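PDB 1ATG: periplasmic molybdate-binding protein from Azotobacter vinelandii, which binds molybdate and tungstate between its two domains in the periplasm, probably for delivery to an ABC transporter. Local coordinates for residues A194-S199 and N205-M210; Q16-F21 and V29-G34; T76-K81 and A220-A225; Q42-A47 and E61-Q66; V163-I168 and A173-S178. One frame throughout, in Å; residues are numbered along the deposited sequence.

Interactions 1, 2 and 4 lie near one another, interaction 5 is on the other side of the chain's centre from interactions 1 and 4, and interaction 3 comes between. Interaction 2 is first along the chain, then interaction 4; residues 76-81 of interaction 3 follow, and interactions 5 and 1 both fall before its partner, helix 216-224. Interactions 1, 2, 3 and 5 reach one mixed sheet, and interaction 4 pairs two helices. The centres of interactions 1 and 2 are about 14 Å apart, joined by Phe21 and Phe209. Strand 75-86, interrupted by a bulge, takes part in interaction 3 and pairs with strand 160-164 of interaction 5, where Lys81 and Leu165 probably share a backbone hydrogen bond.

Interaction 1 of 5, residues A194-S199 and N205-M210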
# COMPACT_ATOMS: atom_id res chain seq x y z
N ALA A 194 -8.68 6.60 4.14
CA ALA A 194 -8.03 7.42 5.13
C ALA A 194 -9.08 7.99 6.10
O ALA A 194 -10.25 8.11 5.76
CB ALA A 194 -7.29 8.58 4.48
N VAL A 195 -8.61 8.26 7.31
CA VAL A 195 -9.47 8.87 8.31
C VAL A 195 -8.64 9.87 9.11
O VAL A 195 -7.42 9.82 9.21
CB VAL A 195 -10.08 7.90 9.35
CG1 VAL A 195 -11.18 7.04 8.77
CG2 VAL A 195 -9.00 7.03 9.99
N ILE A 196 -9.37 10.81 9.72
CA ILE A 196 -8.80 11.70 10.72
C ILE A 196 -9.03 10.99 12.07
O ILE A 196 -10.08 10.40 12.27
CB ILE A 196 -9.45 13.09 10.75
CG1 ILE A 196 -9.12 13.84 9.45
CG2 ILE A 196 -8.99 13.90 11.96
CD1 ILE A 196 -9.82 15.18 9.33
N THR A 197 -8.01 11.02 12.91
CA THR A 197 -8.14 10.40 14.24
C THR A 197 -8.94 11.35 15.12
O THR A 197 -8.53 12.50 15.25
CB THR A 197 -6.75 10.08 14.79
OG1 THR A 197 -6.06 9.13 13.93
CG2 THR A 197 -6.83 9.45 16.18
N LYS A 198 -10.05 10.90 15.69
CA LYS A 198 -10.95 11.76 16.47
C LYS A 198 -10.30 12.60 17.54
O LYS A 198 -10.69 13.76 17.75
CB LYS A 198 -12.06 10.90 17.09
CG LYS A 198 -13.27 11.68 17.59
CD LYS A 198 -14.45 10.74 17.80
CE LYS A 198 -15.55 11.36 18.64
NZ LYS A 198 -16.65 10.39 18.88
N SER A 199 -9.30 12.10 18.23
CA SER A 199 -8.60 12.76 19.30
C SER A 199 -7.58 13.80 18.86
O SER A 199 -6.89 14.38 19.69
CB SER A 199 -7.88 11.69 20.15
OG SER A 199 -6.83 11.09 19.41
N ASN A 205 -6.17 21.71 10.76
CA ASN A 205 -5.09 21.34 9.84
C ASN A 205 -5.32 19.95 9.24
O ASN A 205 -5.05 19.78 8.04
CB ASN A 205 -3.75 21.40 10.56
CG ASN A 205 -2.54 21.55 9.67
OD1 ASN A 205 -2.64 21.93 8.50
ND2 ASN A 205 -1.37 21.27 10.23
N ALA A 206 -5.82 19.01 10.03
CA ALA A 206 -6.09 17.67 9.50
C ALA A 206 -7.15 17.74 8.43
O ALA A 206 -7.02 17.13 7.36
CB ALA A 206 -6.51 16.74 10.63
N GLU A 207 -8.23 18.49 8.67
CA GLU A 207 -9.28 18.66 7.68
C GLU A 207 -8.77 19.37 6.44
O GLU A 207 -9.15 19.01 5.32
CB GLU A 207 -10.48 19.37 8.31
CG GLU A 207 -11.18 18.50 9.34
CD GLU A 207 -12.36 19.19 10.01
OE1 GLU A 207 -12.34 20.43 10.10
OE2 GLU A 207 -13.29 18.47 10.44
N GLN A 208 -7.89 20.34 6.58
CA GLN A 208 -7.30 21.03 5.44
C GLN A 208 -6.51 20.05 4.59
O GLN A 208 -6.65 20.03 3.37
CB GLN A 208 -6.40 22.19 5.87
CG GLN A 208 -5.79 22.93 4.69
CD GLN A 208 -4.89 24.08 5.06
OE1 GLN A 208 -4.14 24.59 4.22
NE2 GLN A 208 -4.93 24.50 6.31
N PHE A 209 -5.66 19.25 5.23
CA PHE A 209 -4.85 18.27 4.50
C PHE A 209 -5.73 17.24 3.82
O PHE A 209 -5.51 16.88 2.65
CB PHE A 209 -3.83 17.63 5.45
CG PHE A 209 -2.91 16.66 4.75
CD1 PHE A 209 -2.03 17.10 3.78
CD2 PHE A 209 -2.95 15.31 5.06
CE1 PHE A 209 -1.19 16.21 3.14
CE2 PHE A 209 -2.10 14.43 4.41
CZ PHE A 209 -1.22 14.86 3.45
N MET A 210 -6.77 16.74 4.48
CA MET A 210 -7.69 15.76 3.92
C MET A 210 -8.43 16.34 2.72
O MET A 210 -8.66 15.64 1.73
CB MET A 210 -8.64 15.23 4.98
CG MET A 210 -7.95 14.38 6.04
SD MET A 210 -7.47 12.73 5.48
CE MET A 210 -8.96 11.83 5.92
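Ile196 lies against one surface of helix 203-212, touching Ala206, Glu207 and Met210. Its CD1 lies over the helix backbone between Ala206 and Glu207, 3.8 Å from C of Ala206 and 3.6 Å from CG of Glu207, whose side chain it crosses at about a right angle. CG2 of Ile196 shares the Ala206 methyl, with CB 4.0 Å away. CG1 of Ile196 lies 3.6 Å from CG of Met210, and these chains run past each other in opposite directions. A chi1 of -67° sets CG1 beside the backbone N of Ile196, while CG2 stands anti to that N. Met210 is folded at chi2 (-74°) and again at chi3, and the bends carry its methyl back over the strand: Met210 CE is 3.8 Å from Val195 C and 3.9 Å from Ala194 CB. An alanine here in place of Ile196 lacks CG1, CG2 and CD1, and a gap would probably open beside Met210 CG and Glu207 CG. No hydrogen bond joins the two segments. The polar end of Glu207 turns to Lys203 in a salt bridge, so its CG serves the apolar contact while its carboxylate is held elsewhere. Further out, Ser73 OG receives the N-H of Ile196, and backbone bonds from Ala194 to Phe75 and from Val195 to Phe52 fix the strand between its neighbours. Helix residues 205-210 and strand residues 194-196 run roughly antiparallel, their axes at 158°. It is a worked example of a helix layered on a sheet, as in the alpha/beta lobes of periplasmic solute-binding proteins.

Interaction 2 of 5, residues Q16-F21 and V29-G34; sequences QLAGQF and VVISSG. With EDO (1,2-ethanediol), chain E.
Gln16 NE2 donates the shortest polar bond of this contact, 2.7 Å to O1 of a 1,2-ethanediol, with an N-H to acceptor angle of 158°. Gln16 leaves the helix on the side away from strand 29-34, and its extended chain carries the amide to the diol. The diol, probably left from the crystallisation liquor, is also bonded to the backbone O of Ile169, so it links the helix, in this crystal, to a residue far along the chain. Between helix and strand themselves the meeting is wholly apolar. Ala18 points its methyl at the strand, and CB stands 4.0 Å from CD1 of Ile31 and 4.3 Å from CB of Val29. The methyl thus meets two side chains that lie two residues apart on one face of the strand. Phe21, nearly one turn later, brings its ring to Val29: CD2 lies 4.4 Å from CG2 of Val29, a loose approach that is oblique to the ring. The ring gets there because CG lies opposite the backbone N across the first side-chain bond (chi1 -177°), and it is fixed further by an edge-to-face meeting with Phe209 and by Trp212. Val29 also packs on Leu2 and Val4, and Ile31 on Leu14 of the same helix. Residues 16-21 run almost exactly antiparallel to strand 29-34, and their helix, 11-25, is the crossover of a beta-alpha-beta unit, its strands 2-7 and 29-34 lying parallel in the sheet and helix 216-224 packing against Gln16 and Leu17.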
# COMPACT_ATOMS: atom_id res chain seq x y z
N GLN A 16 6.08 12.48 -1.44
CA GLN A 16 5.88 13.42 -2.54
C GLN A 16 4.74 14.38 -2.22
O GLN A 16 4.86 15.60 -2.43
CB GLN A 16 5.58 12.71 -3.86
CG GLN A 16 6.73 11.87 -4.38
CD GLN A 16 6.33 11.05 -5.59
OE1 GLN A 16 5.25 10.45 -5.62
NE2 GLN A 16 7.18 11.00 -6.60
N LEU A 17 3.62 13.86 -1.73
CA LEU A 17 2.47 14.69 -1.38
C LEU A 17 2.80 15.69 -0.29
O LEU A 17 2.45 16.87 -0.42
CB LEU A 17 1.30 13.82 -0.95
CG LEU A 17 0.66 12.97 -2.04
CD1 LEU A 17 -0.14 11.83 -1.43
CD2 LEU A 17 -0.25 13.83 -2.91
N ALA A 18 3.42 15.24 0.79
CA ALA A 18 3.82 16.12 1.89
C ALA A 18 4.74 17.21 1.38
O ALA A 18 4.58 18.40 1.76
CB ALA A 18 4.51 15.28 2.96
N GLY A 19 5.69 16.95 0.51
CA GLY A 19 6.59 17.93 -0.07
C GLY A 19 5.80 18.99 -0.82
O GLY A 19 6.06 20.20 -0.68
N GLN A 20 4.84 18.57 -1.64
CA GLN A 20 4.03 19.54 -2.38
C GLN A 20 3.14 20.34 -1.44
O GLN A 20 2.99 21.57 -1.63
CB GLN A 20 3.22 18.81 -3.44
CG GLN A 20 2.30 19.70 -4.27
CD GLN A 20 3.03 20.80 -5.02
OE1 GLN A 20 2.42 21.82 -5.38
NE2 GLN A 20 4.32 20.66 -5.25
N PHE A 21 2.54 19.74 -0.43
CA PHE A 21 1.67 20.44 0.50
C PHE A 21 2.46 21.49 1.25
O PHE A 21 1.97 22.60 1.52
CB PHE A 21 1.01 19.43 1.45
CG PHE A 21 0.03 20.00 2.43
CD1 PHE A 21 -1.19 20.51 2.00
CD2 PHE A 21 0.31 20.00 3.78
CE1 PHE A 21 -2.10 21.01 2.91
CE2 PHE A 21 -0.60 20.50 4.69
CZ PHE A 21 -1.81 21.01 4.26
N VAL A 29 4.69 18.17 7.49
CA VAL A 29 4.04 16.98 8.03
C VAL A 29 5.11 16.03 8.55
O VAL A 29 6.18 15.98 7.95
CB VAL A 29 3.21 16.31 6.92
CG1 VAL A 29 2.84 14.87 7.24
CG2 VAL A 29 1.96 17.13 6.64
N VAL A 30 4.82 15.31 9.62
CA VAL A 30 5.72 14.29 10.15
C VAL A 30 5.10 12.95 9.77
O VAL A 30 3.99 12.66 10.19
CB VAL A 30 5.87 14.38 11.68
CG1 VAL A 30 6.74 13.25 12.21
CG2 VAL A 30 6.48 15.73 12.04
N ILE A 31 5.81 12.18 8.95
CA ILE A 31 5.32 10.90 8.46
C ILE A 31 5.85 9.72 9.26
O ILE A 31 7.05 9.64 9.52
CB ILE A 31 5.72 10.69 6.98
CG1 ILE A 31 5.14 11.80 6.08
CG2 ILE A 31 5.28 9.33 6.46
CD1 ILE A 31 5.71 11.85 4.69
N SER A 32 4.96 8.80 9.56
CA SER A 32 5.30 7.51 10.14
C SER A 32 4.67 6.43 9.24
O SER A 32 3.71 6.74 8.52
CB SER A 32 4.79 7.32 11.56
OG SER A 32 5.31 8.32 12.42
N SER A 33 5.17 5.20 9.31
CA SER A 33 4.59 4.17 8.45
C SER A 33 4.67 2.78 9.07
O SER A 33 5.54 2.55 9.94
CB SER A 33 5.29 4.19 7.10
OG SER A 33 6.64 3.83 7.22
N GLY A 34 3.79 1.91 8.64
CA GLY A 34 3.80 0.52 9.09
C GLY A 34 2.72 -0.22 8.31
O GLY A 34 2.04 0.41 7.47
C1 EDO E . 6.03 9.06 -9.80
O1 EDO E . 7.14 9.81 -9.05
C2 EDO E . 6.47 7.71 -10.41
O2 EDO E . 7.50 7.05 -9.44

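Interaction 3 of 5, residues T76-K81 and A220-A225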
# COMPACT_ATOMS: atom_id res chain seq x y z
N THR A 76 -12.07 7.29 0.35
CA THR A 76 -11.13 6.54 -0.48
C THR A 76 -10.16 7.51 -1.13
O THR A 76 -10.58 8.30 -2.00
CB THR A 76 -11.87 5.72 -1.54
OG1 THR A 76 -12.70 4.80 -0.81
CG2 THR A 76 -10.91 4.96 -2.43
N TYR A 77 -8.89 7.48 -0.76
CA TYR A 77 -7.89 8.40 -1.30
C TYR A 77 -7.12 7.83 -2.48
O TYR A 77 -6.48 8.59 -3.22
CB TYR A 77 -6.91 8.85 -0.21
CG TYR A 77 -6.00 7.76 0.29
CD1 TYR A 77 -6.39 6.89 1.30
CD2 TYR A 77 -4.73 7.57 -0.24
CE1 TYR A 77 -5.56 5.87 1.75
CE2 TYR A 77 -3.90 6.55 0.18
CZ TYR A 77 -4.33 5.72 1.17
OH TYR A 77 -3.49 4.71 1.59
N ALA A 78 -7.18 6.51 -2.68
CA ALA A 78 -6.42 5.89 -3.76
C ALA A 78 -6.88 4.45 -3.89
O ALA A 78 -7.34 3.84 -2.91
CB ALA A 78 -4.93 5.94 -3.44
N ILE A 79 -6.71 3.87 -5.06
CA ILE A 79 -6.95 2.45 -5.30
C ILE A 79 -5.63 1.92 -5.86
O ILE A 79 -5.12 2.41 -6.88
CB ILE A 79 -8.12 2.17 -6.23
CG1 ILE A 79 -9.44 2.73 -5.66
CG2 ILE A 79 -8.32 0.68 -6.46
CD1 ILE A 79 -10.20 3.61 -6.60
N GLY A 80 -5.05 0.94 -5.17
CA GLY A 80 -3.74 0.43 -5.53
C GLY A 80 -3.79 -0.50 -6.72
O GLY A 80 -4.84 -0.84 -7.28
N LYS A 81 -2.60 -0.93 -7.13
CA LYS A 81 -2.45 -1.89 -8.21
C LYS A 81 -1.37 -2.87 -7.79
O LYS A 81 -0.20 -2.50 -7.61
CB LYS A 81 -2.04 -1.16 -9.48
CG LYS A 81 -2.04 -1.99 -10.75
CD LYS A 81 -2.11 -1.12 -11.99
CE LYS A 81 -2.24 -1.97 -13.24
NZ LYS A 81 -2.62 -1.15 -14.43
N ALA A 220 -3.08 14.31 -9.04
CA ALA A 220 -2.11 14.08 -10.09
C ALA A 220 -0.89 13.33 -9.57
O ALA A 220 -0.38 12.43 -10.26
CB ALA A 220 -1.71 15.40 -10.76
N ILE A 221 -0.42 13.63 -8.38
CA ILE A 221 0.70 12.92 -7.77
C ILE A 221 0.32 11.46 -7.51
O ILE A 221 1.10 10.55 -7.79
CB ILE A 221 1.16 13.62 -6.49
CG1 ILE A 221 1.82 14.96 -6.83
CG2 ILE A 221 2.09 12.75 -5.66
CD1 ILE A 221 2.02 15.92 -5.68
N ILE A 222 -0.89 11.24 -7.01
CA ILE A 222 -1.38 9.88 -6.74
C ILE A 222 -1.46 9.08 -8.02
O ILE A 222 -1.02 7.92 -8.06
CB ILE A 222 -2.72 9.99 -5.99
CG1 ILE A 222 -2.48 10.56 -4.59
CG2 ILE A 222 -3.44 8.66 -5.92
CD1 ILE A 222 -3.75 11.01 -3.90
N LYS A 223 -2.00 9.67 -9.09
CA LYS A 223 -2.09 8.96 -10.36
C LYS A 223 -0.73 8.70 -10.98
O LYS A 223 -0.51 7.65 -11.59
CB LYS A 223 -2.96 9.74 -11.36
CG LYS A 223 -4.42 9.69 -10.98
CD LYS A 223 -5.34 10.19 -12.07
CE LYS A 223 -6.81 10.17 -11.65
NZ LYS A 223 -7.68 10.40 -12.85
N ALA A 224 0.22 9.61 -10.82
CA ALA A 224 1.57 9.41 -11.35
C ALA A 224 2.26 8.24 -10.68
O ALA A 224 3.13 7.60 -11.26
CB ALA A 224 2.40 10.69 -11.22
N ALA A 225 1.87 7.92 -9.44
CA ALA A 225 2.39 6.77 -8.72
C ALA A 225 1.65 5.50 -9.07
O ALA A 225 1.93 4.44 -8.47
CB ALA A 225 2.35 7.03 -7.23
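Tyr77 offers two flat groups, and Ile222 meets the smaller of them, the peptide: Tyr77 O lies 3.7 Å from CD1 of Ile222. The phenol ring comes no nearer than about 5 Å to residues 220-225 and belongs to another cluster, where it forms T-shaped pairs with both Phe53 and Phe10. Its hydroxyl is bonded to Ser54 O and to Gln192 NE2, so the ring is pinned at its tip as well as through its stacking partners. Next along the strand, Ala78 turns its methyl to the helix, and CB rests 4.0 Å from CG2 of Ile222. Thus one isoleucine serves both residues, CD1 beyond the end of the carbonyl and CG2 against the methyl. Its first torsion, -68°, makes this possible: CG1 leaves beside the backbone N while CG2 lies across from that N, so the two branches spread over the strand. Only 92 Å² is buried between the segments, yet all three touching residues are buried in the protein. The strand is irregular here. Tyr77 and Ala78 both face Gln192 in a classic beta bulge, and Tyr77 has a psi of -16°, far from that of an extended strand. Tyr227 packs on both Ala78 and Ile222 and so joins the two sides. The Tyr77 side chain is about 7 Å from the bound tungstate and about 5 Å from the side chain of the pocket residue Asn9, consistent with a second-shell position. Chemically, then, the strand-helix contact is van der Waals alone, whereas the polar end of Tyr77 is satisfied elsewhere by an oxygen and an amide.

Interaction 4 of 5, residues Q42-A47 and E61-Q66; sequences QIVNGA and EKLDNQ. With EDO (1,2-ethanediol), chain F.
Leu63 puts one methyl between two residues of the facing helix: its CD2 lies 3.9 Å from CG2 of Ile43 and 3.9 Å from CG2 of Val44. The leucine chain crosses that of Ile43 at about a right angle, and its end comes closer to helix 36-44 than its CB direction alone would suggest. On Val44 the same CG2 also lies 4.0 Å from OE1 of Gln66, which is hydrogen-bonded to Tyr40 OH and so meets the methyl only by packing. The torsion of Val44 (chi1 170°) sets CG1 opposite the backbone N and leaves CG2 beside it, facing helix 58-65. Just beyond, helix 36-44 ends in a Schellman motif: Ala47 N bonds to Gln42 O, Gly46 N to Ile43 O, and Gly46 takes the positive phi. In the conformer given, the Gln42 amide faces a 1,2-ethanediol, probably from the crystallisation liquor, but the bonding is doubtful. Beneath the helices, Phe52 of strand 51-53 packs on Ile43 and Leu63, while Phe68, in the loop after helix 58-65, closes over Val44 and Leu63.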
# COMPACT_ATOMS: atom_id res chain seq x y z
N GLN A 42 -2.14 0.30 16.83
CA GLN A 42 -1.49 1.39 17.52
C GLN A 42 -2.48 2.52 17.75
O GLN A 42 -2.49 3.12 18.84
CB GLN A 42 -0.30 1.92 16.72
CG GLN A 42 0.93 1.02 16.72
CD GLN A 42 1.99 1.52 15.76
OE1 GLN A 42 3.07 1.94 16.17
NE2 GLN A 42 1.68 1.48 14.47
N ILE A 43 -3.32 2.83 16.76
CA ILE A 43 -4.32 3.89 16.92
C ILE A 43 -5.32 3.52 18.01
O ILE A 43 -5.66 4.40 18.82
CB ILE A 43 -4.98 4.25 15.58
CG1 ILE A 43 -3.93 4.89 14.68
CG2 ILE A 43 -6.18 5.17 15.79
CD1 ILE A 43 -4.33 4.99 13.21
N VAL A 44 -5.82 2.30 18.00
CA VAL A 44 -6.75 1.85 19.04
C VAL A 44 -6.07 1.92 20.40
O VAL A 44 -6.74 2.18 21.42
CB VAL A 44 -7.24 0.41 18.77
CG1 VAL A 44 -8.01 -0.18 19.95
CG2 VAL A 44 -8.11 0.33 17.52
N ASN A 45 -4.76 1.72 20.46
CA ASN A 45 -3.97 1.84 21.67
C ASN A 45 -3.51 3.26 21.93
O ASN A 45 -2.54 3.53 22.62
CB ASN A 45 -2.76 0.89 21.59
CG ASN A 45 -2.05 0.70 22.91
OD1 ASN A 45 -2.72 0.56 23.94
ND2 ASN A 45 -0.72 0.67 22.90
N GLY A 46 -4.21 4.26 21.39
CA GLY A 46 -3.99 5.65 21.62
C GLY A 46 -2.85 6.38 20.98
O GLY A 46 -2.52 7.50 21.38
N ALA A 47 -2.20 5.80 19.96
CA ALA A 47 -1.09 6.46 19.29
C ALA A 47 -1.53 7.85 18.83
O ALA A 47 -2.58 8.02 18.21
CB ALA A 47 -0.62 5.67 18.08
N GLU A 61 -12.82 1.71 8.52
CA GLU A 61 -14.21 1.43 8.88
C GLU A 61 -14.33 0.99 10.33
O GLU A 61 -15.21 1.51 11.06
CB GLU A 61 -14.80 0.35 7.98
CG GLU A 61 -15.11 0.80 6.57
CD GLU A 61 -15.40 -0.33 5.60
OE1 GLU A 61 -15.17 -1.51 5.93
OE2 GLU A 61 -15.86 -0.03 4.47
N LYS A 62 -13.46 0.12 10.80
CA LYS A 62 -13.47 -0.30 12.20
C LYS A 62 -13.19 0.86 13.13
O LYS A 62 -13.88 1.01 14.16
CB LYS A 62 -12.46 -1.43 12.43
CG LYS A 62 -12.88 -2.76 11.84
CD LYS A 62 -11.74 -3.74 11.72
CE LYS A 62 -11.30 -4.32 13.05
NZ LYS A 62 -10.02 -5.07 12.93
N LEU A 63 -12.24 1.73 12.80
CA LEU A 63 -11.94 2.89 13.62
C LEU A 63 -13.15 3.81 13.69
O LEU A 63 -13.45 4.37 14.76
CB LEU A 63 -10.74 3.67 13.06
CG LEU A 63 -9.40 2.94 13.20
CD1 LEU A 63 -8.34 3.70 12.40
CD2 LEU A 63 -9.00 2.79 14.66
N ASP A 64 -13.85 3.99 12.58
CA ASP A 64 -15.05 4.84 12.55
C ASP A 64 -16.12 4.24 13.45
O ASP A 64 -16.70 4.93 14.30
CB ASP A 64 -15.55 4.98 11.12
CG ASP A 64 -16.17 6.31 10.78
OD1 ASP A 64 -16.48 7.10 11.70
OD2 ASP A 64 -16.35 6.59 9.57
N ASN A 65 -16.40 2.95 13.30
CA ASN A 65 -17.39 2.24 14.09
C ASN A 65 -17.09 2.23 15.58
O ASN A 65 -18.01 2.32 16.40
CB ASN A 65 -17.51 0.79 13.62
CG ASN A 65 -18.05 0.63 12.22
OD1 ASN A 65 -18.62 1.56 11.65
ND2 ASN A 65 -17.84 -0.56 11.65
N GLN A 66 -15.82 2.12 15.96
CA GLN A 66 -15.39 2.07 17.34
C GLN A 66 -15.20 3.43 17.99
O GLN A 66 -14.82 3.50 19.16
CB GLN A 66 -14.08 1.27 17.43
CG GLN A 66 -14.27 -0.19 17.05
CD GLN A 66 -13.05 -0.83 16.44
OE1 GLN A 66 -11.96 -0.27 16.45
NE2 GLN A 66 -13.25 -2.03 15.91
C1 EDO F . 3.96 3.03 12.73
O1 EDO F . 3.00 3.76 13.67
C2 EDO F . 5.44 3.08 13.11
O2 EDO F . 5.61 2.46 14.54

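Interaction 5 of 5, residues V163-I168 and A173-S178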
# COMPACT_ATOMS: atom_id res chain seq x y z
N VAL A 163 4.20 -6.69 -4.81
CA VAL A 163 4.44 -5.33 -4.34
C VAL A 163 3.39 -4.36 -4.87
O VAL A 163 2.51 -4.75 -5.64
CB VAL A 163 5.86 -4.87 -4.76
CG1 VAL A 163 6.96 -5.80 -4.25
CG2 VAL A 163 5.97 -4.73 -6.27
N ALA A 164 3.48 -3.12 -4.44
CA ALA A 164 2.60 -2.07 -4.93
C ALA A 164 3.25 -1.42 -6.15
O ALA A 164 4.45 -1.15 -6.18
CB ALA A 164 2.40 -1.02 -3.84
N LEU A 165 2.44 -1.03 -7.13
CA LEU A 165 2.98 -0.36 -8.31
C LEU A 165 3.74 0.89 -7.94
O LEU A 165 4.80 1.20 -8.49
CB LEU A 165 1.84 -0.05 -9.29
CG LEU A 165 2.25 0.73 -10.55
CD1 LEU A 165 3.35 0.04 -11.33
CD2 LEU A 165 1.03 0.93 -11.45
N ALA A 166 3.25 1.68 -6.97
CA ALA A 166 3.90 2.91 -6.57
C ALA A 166 5.34 2.69 -6.15
O ALA A 166 6.17 3.60 -6.27
CB ALA A 166 3.14 3.54 -5.40
N GLN A 167 5.68 1.52 -5.59
CA GLN A 167 7.03 1.26 -5.12
C GLN A 167 8.03 1.01 -6.23
O GLN A 167 9.24 1.04 -5.97
CB GLN A 167 7.01 0.03 -4.20
CG GLN A 167 6.20 0.25 -2.94
CD GLN A 167 6.05 -1.07 -2.20
OE1 GLN A 167 5.62 -2.06 -2.77
NE2 GLN A 167 6.41 -1.08 -0.91
N ILE A 168 7.58 0.73 -7.44
CA ILE A 168 8.49 0.36 -8.52
C ILE A 168 8.38 1.22 -9.76
O ILE A 168 9.30 1.20 -10.60
CB ILE A 168 8.34 -1.13 -8.90
CG1 ILE A 168 6.96 -1.46 -9.46
CG2 ILE A 168 8.69 -2.02 -7.71
CD1 ILE A 168 6.80 -2.93 -9.85
N ALA A 173 7.82 6.55 -15.98
CA ALA A 173 6.78 5.55 -16.10
C ALA A 173 7.35 4.17 -16.42
O ALA A 173 6.59 3.25 -16.73
CB ALA A 173 5.69 5.91 -17.09
N LYS A 174 8.66 4.02 -16.31
CA LYS A 174 9.29 2.72 -16.54
C LYS A 174 9.31 1.92 -15.24
O LYS A 174 9.14 2.50 -14.17
CB LYS A 174 10.69 2.90 -17.09
CG LYS A 174 11.83 3.00 -16.08
CD LYS A 174 12.58 1.67 -16.03
CE LYS A 174 13.39 1.49 -14.77
NZ LYS A 174 14.57 2.39 -14.72
N ILE A 175 9.51 0.61 -15.34
CA ILE A 175 9.56 -0.28 -14.18
C ILE A 175 10.78 -1.19 -14.41
O ILE A 175 10.83 -1.83 -15.45
CB ILE A 175 8.32 -1.18 -14.07
CG1 ILE A 175 7.05 -0.35 -13.79
CG2 ILE A 175 8.48 -2.23 -12.96
CD1 ILE A 175 5.79 -1.16 -13.95
N PRO A 176 11.72 -1.15 -13.50
CA PRO A 176 12.93 -1.95 -13.64
C PRO A 176 12.62 -3.43 -13.44
O PRO A 176 11.54 -3.82 -12.98
CB PRO A 176 13.84 -1.40 -12.56
CG PRO A 176 12.91 -0.92 -11.50
CD PRO A 176 11.70 -0.38 -12.23
N GLY A 177 13.57 -4.29 -13.81
CA GLY A 177 13.42 -5.73 -13.62
C GLY A 177 12.40 -6.32 -14.57
O GLY A 177 12.44 -6.09 -15.78
N SER A 178 11.48 -7.11 -14.02
CA SER A 178 10.39 -7.68 -14.81
C SER A 178 9.11 -7.67 -13.98
O SER A 178 9.20 -7.72 -12.75
CB SER A 178 10.72 -9.06 -15.36
OG SER A 178 11.08 -9.95 -14.31
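Apolar contacts come first, and Ile175 receives them with two separate branches. Its CG2 lies 3.6 Å from CD1 of Ile168, and its CD1 lies 3.8 Å from CD1 of Leu165, whose chain meets it at about a right angle. Ile168 carries CG1 in the crowded position between backbone N and carbonyl carbon (chi1 63°), a less usual choice for a branched residue, and from there CD1 reaches the other segment. Trp85 and His150 also touch Ile168, while Leu165 packs on Val83 and Phe181. A second kind is close packing on a carbonyl: Pro176 CD approaches Ile168 O to 3.3 Å, with no hydrogen bond between the segments. The hydrogen bonds are local or reach outside. The turn brings the extended Gln167 side chain alongside Ala164, and OE1 of Gln167 accepts the N-H of Ala164 at 2.9 Å. The bond is nearly straight, with the donor tilted 26° from the carbonyl plane. Gln167 NE2 donates to the backbone O of Val146, a residue of the tungstate pocket, so the amide is held at both ends and connects this turn to the second shell of the site. Strands 160-164 and 178-180 both pair antiparallel with strand 75-86, and the apolar contact draws together the long connection between them. This is the connection of two strands flanking a common central strand, in the domain that contributes Tyr117 and Val146 to the anion pocket.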